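Chromosome replication initiation protein (Geobacillus kaustophilus hta426, PDB 2VN2) takes part in DNA replication as a primosome component of the DnaB/DnaD family, here represented by its N-terminal domain, and probably helps initiate chromosome replication. Local coordinates at the interface of chains A and B. Sequence-based numbering; all coordinates share one arbitrary frame. Chains: chain A/B, Chromosome replication initiation protein.

Contact 1: the interface of chains A and B. Residues chain A 6-7, 10-11; chain B 20, 103, 107, 110.
B:Trp103 lays its indole against A:Leu10 and A:Ala11 at the C-terminal end of helix 3-11 of chain A, in one part of the interface between two copies of the DnaD N-terminal domain. The two rings of the indole have different partners. CA of A:Ala11 stands over the face of the five-membered ring, 3.9 Å from its centroid, a CH-pi contact, and the methyl CB of the same alanine lies 3.6 Å from CD1 of B:Trp103. The benzene part takes A:Leu10, whose CB is 3.6 Å from CE3 of B:Trp103, while the carbonyl O of A:Leu10 sits above the ring plane, offset toward the rim. With CG beside its backbone N (chi1 -77°), B:Trp103 swings the indole off helix 100-116 and toward chain A. Nearer the root of the tryptophan, CB of A:Ala7 touches the backbone carbonyl C of B:Trp103 at 3.6 Å. One turn farther along helix 100-116, B:Val107 meets helix 3-11 mainly through CG2, the branch beside its backbone N. This methyl reaches CA of A:Ala7 at 3.6 Å and CG1 of A:Val6 at 3.8 Å. B:Leu20 and B:Leu110 approach the leucine end more distantly. CD1 of A:Leu10 lies anti to its CA (chi2 179°), which points that methyl at CG2 of B:Val107, where it packs tightly at 3.4 Å.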
# COMPACT_ATOMS: atom_id res chain seq x y z
N VAL A 6 16.26 -6.14 -11.70
CA VAL A 6 15.31 -6.68 -10.78
C VAL A 6 15.07 -5.75 -9.66
O VAL A 6 13.90 -5.49 -9.36
CB VAL A 6 15.75 -7.98 -10.23
CG1 VAL A 6 14.79 -8.41 -9.23
CG2 VAL A 6 15.65 -9.00 -11.34
N ALA A 7 16.17 -5.20 -9.09
CA ALA A 7 16.16 -4.22 -8.02
C ALA A 7 15.38 -3.00 -8.46
O ALA A 7 14.51 -2.52 -7.68
CB ALA A 7 17.53 -3.86 -7.56
N LEU A 10 11.77 -3.96 -8.38
CA LEU A 10 11.30 -4.06 -7.04
C LEU A 10 11.14 -2.74 -6.32
O LEU A 10 10.22 -2.64 -5.48
CB LEU A 10 12.14 -4.99 -6.21
CG LEU A 10 12.11 -6.47 -6.64
CD1 LEU A 10 13.06 -7.39 -5.74
CD2 LEU A 10 10.69 -7.03 -6.58
N ALA A 11 11.97 -1.73 -6.68
CA ALA A 11 11.94 -0.35 -6.15
C ALA A 11 10.83 0.51 -6.67
O ALA A 11 10.56 1.58 -6.12
CB ALA A 11 13.18 0.34 -6.45
N LEU B 20 9.11 -7.96 1.67
CA LEU B 20 10.47 -8.39 1.48
C LEU B 20 11.42 -7.45 2.23
O LEU B 20 12.38 -7.91 2.79
CB LEU B 20 10.80 -8.36 -0.03
CG LEU B 20 10.14 -9.37 -0.94
CD1 LEU B 20 10.60 -9.01 -2.40
CD2 LEU B 20 10.54 -10.82 -0.56
N TRP B 103 17.70 -1.69 -2.63
CA TRP B 103 17.06 -2.69 -3.42
C TRP B 103 18.03 -3.66 -4.03
O TRP B 103 17.71 -4.85 -4.12
CB TRP B 103 16.10 -2.04 -4.43
CG TRP B 103 14.89 -1.65 -3.68
CD1 TRP B 103 14.54 -0.40 -3.24
CD2 TRP B 103 13.91 -2.56 -3.13
NE1 TRP B 103 13.41 -0.46 -2.52
CE2 TRP B 103 13.00 -1.77 -2.39
CE3 TRP B 103 13.72 -3.96 -3.20
CZ2 TRP B 103 11.85 -2.33 -1.71
CZ3 TRP B 103 12.54 -4.56 -2.52
CH2 TRP B 103 11.63 -3.72 -1.81
N VAL B 107 18.15 -7.51 -3.38
CA VAL B 107 18.03 -8.46 -4.41
C VAL B 107 19.22 -9.46 -4.30
O VAL B 107 19.05 -10.62 -4.54
CB VAL B 107 17.87 -7.82 -5.87
CG1 VAL B 107 18.20 -8.85 -7.01
CG2 VAL B 107 16.45 -7.26 -6.05
N LEU B 110 18.32 -11.78 -1.44
CA LEU B 110 17.29 -12.71 -1.82
C LEU B 110 17.80 -13.78 -2.74
O LEU B 110 17.32 -14.91 -2.70
CB LEU B 110 16.09 -12.03 -2.50
CG LEU B 110 15.29 -11.04 -1.65
CD1 LEU B 110 14.38 -10.13 -2.46
CD2 LEU B 110 14.48 -11.78 -0.65

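Contact 2: the interface of chains A and B. Residues chain A 1, 3; chain B 108, 111.
The amine NZ of A:Lys3 points toward the imidazole of B:His108, 3.4 Å from its ND1, a polar approach too long to count as a firm hydrogen bond. CE1 of B:His108 follows at 3.7 Å from the same NZ, which sits obliquely above the ring on its ND1-CE1 side, well off the plane in which ND1 would bond. If the lysine is charged, its nearness would probably disfavour a second positive charge on the histidine. CG of B:His108 lies anti to its backbone N (chi1 -178°), which carries the ring outward from helix 100-116 to the end of the lysine chain. A:Lys3 itself is nearly extended beyond CG, and its aliphatic part also serves the contact. CE, next to the amine, lies above one face of the phenol ring of B:Tyr111, just beyond its CG-CD2 rim, 3.5 Å from CD2 and 3.7 Å from CG. The lysine end therefore passes between the two aromatic residues, its last methylene packed on the tyrosine and its amine turned to the histidine. At the far end of the tyrosine, the phenol OH comes within 4.1 Å of CB of A:Met1, a loose contact with the chain start. A:Lys3 opens helix 3-11, just after the N-terminal loop residue A:Met1, whereas B:His108 and B:Tyr111 lie about one turn apart, at the middle and in the second half of helix 100-116.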
# COMPACT_ATOMS: atom_id res chain seq x y z
N MET A 1 19.28 -12.93 -16.49
CA MET A 1 18.66 -12.68 -15.15
C MET A 1 19.35 -11.48 -14.37
O MET A 1 20.00 -11.70 -13.33
CB MET A 1 18.63 -14.03 -14.32
CG MET A 1 18.04 -15.34 -15.07
SD MET A 1 19.14 -16.83 -15.46
CE MET A 1 17.97 -18.21 -15.96
N LYS A 3 20.52 -8.62 -12.00
CA LYS A 3 20.26 -8.10 -10.65
C LYS A 3 19.95 -6.58 -10.45
O LYS A 3 19.07 -6.24 -9.69
CB LYS A 3 21.34 -8.59 -9.65
CG LYS A 3 21.26 -10.06 -9.24
CD LYS A 3 22.22 -10.34 -8.11
CE LYS A 3 22.59 -11.81 -8.07
NZ LYS A 3 23.93 -12.11 -7.41
N HIS B 108 20.40 -8.95 -3.98
CA HIS B 108 21.59 -9.79 -3.92
C HIS B 108 21.45 -10.77 -2.75
O HIS B 108 21.70 -11.94 -2.90
CB HIS B 108 22.83 -8.89 -3.82
CG HIS B 108 24.10 -9.68 -3.79
ND1 HIS B 108 24.81 -9.99 -4.94
CD2 HIS B 108 24.77 -10.26 -2.76
CE1 HIS B 108 25.87 -10.71 -4.61
NE2 HIS B 108 25.88 -10.87 -3.30
N TYR B 111 18.67 -13.37 -3.64
CA TYR B 111 19.26 -14.26 -4.60
C TYR B 111 20.15 -15.38 -4.00
O TYR B 111 20.12 -16.50 -4.39
CB TYR B 111 20.12 -13.47 -5.56
CG TYR B 111 19.90 -14.06 -6.88
CD1 TYR B 111 18.63 -13.96 -7.45
CD2 TYR B 111 20.89 -14.81 -7.54
CE1 TYR B 111 18.32 -14.52 -8.67
CE2 TYR B 111 20.60 -15.40 -8.79
CZ TYR B 111 19.28 -15.23 -9.36
OH TYR B 111 18.85 -15.78 -10.63

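Contacts 1 and 2 use mainly the same two helices, 3-11 of chain A and 100-116 of chain B, and their C-alpha centres are about 8 Å apart. Contact 1 supplies an apolar core, to which helix 19-22 of chain B adds a leucine; contact 2 extends it with a more polar edge near the start of chain A. B:Val107 and B:His108 are sequence neighbours, one serving each contact. Since the interface is two-fold symmetric, each chain lends its N-terminal helix to the other, a reciprocal exchange that could stabilise a dimer within the deposited four-copy assembly.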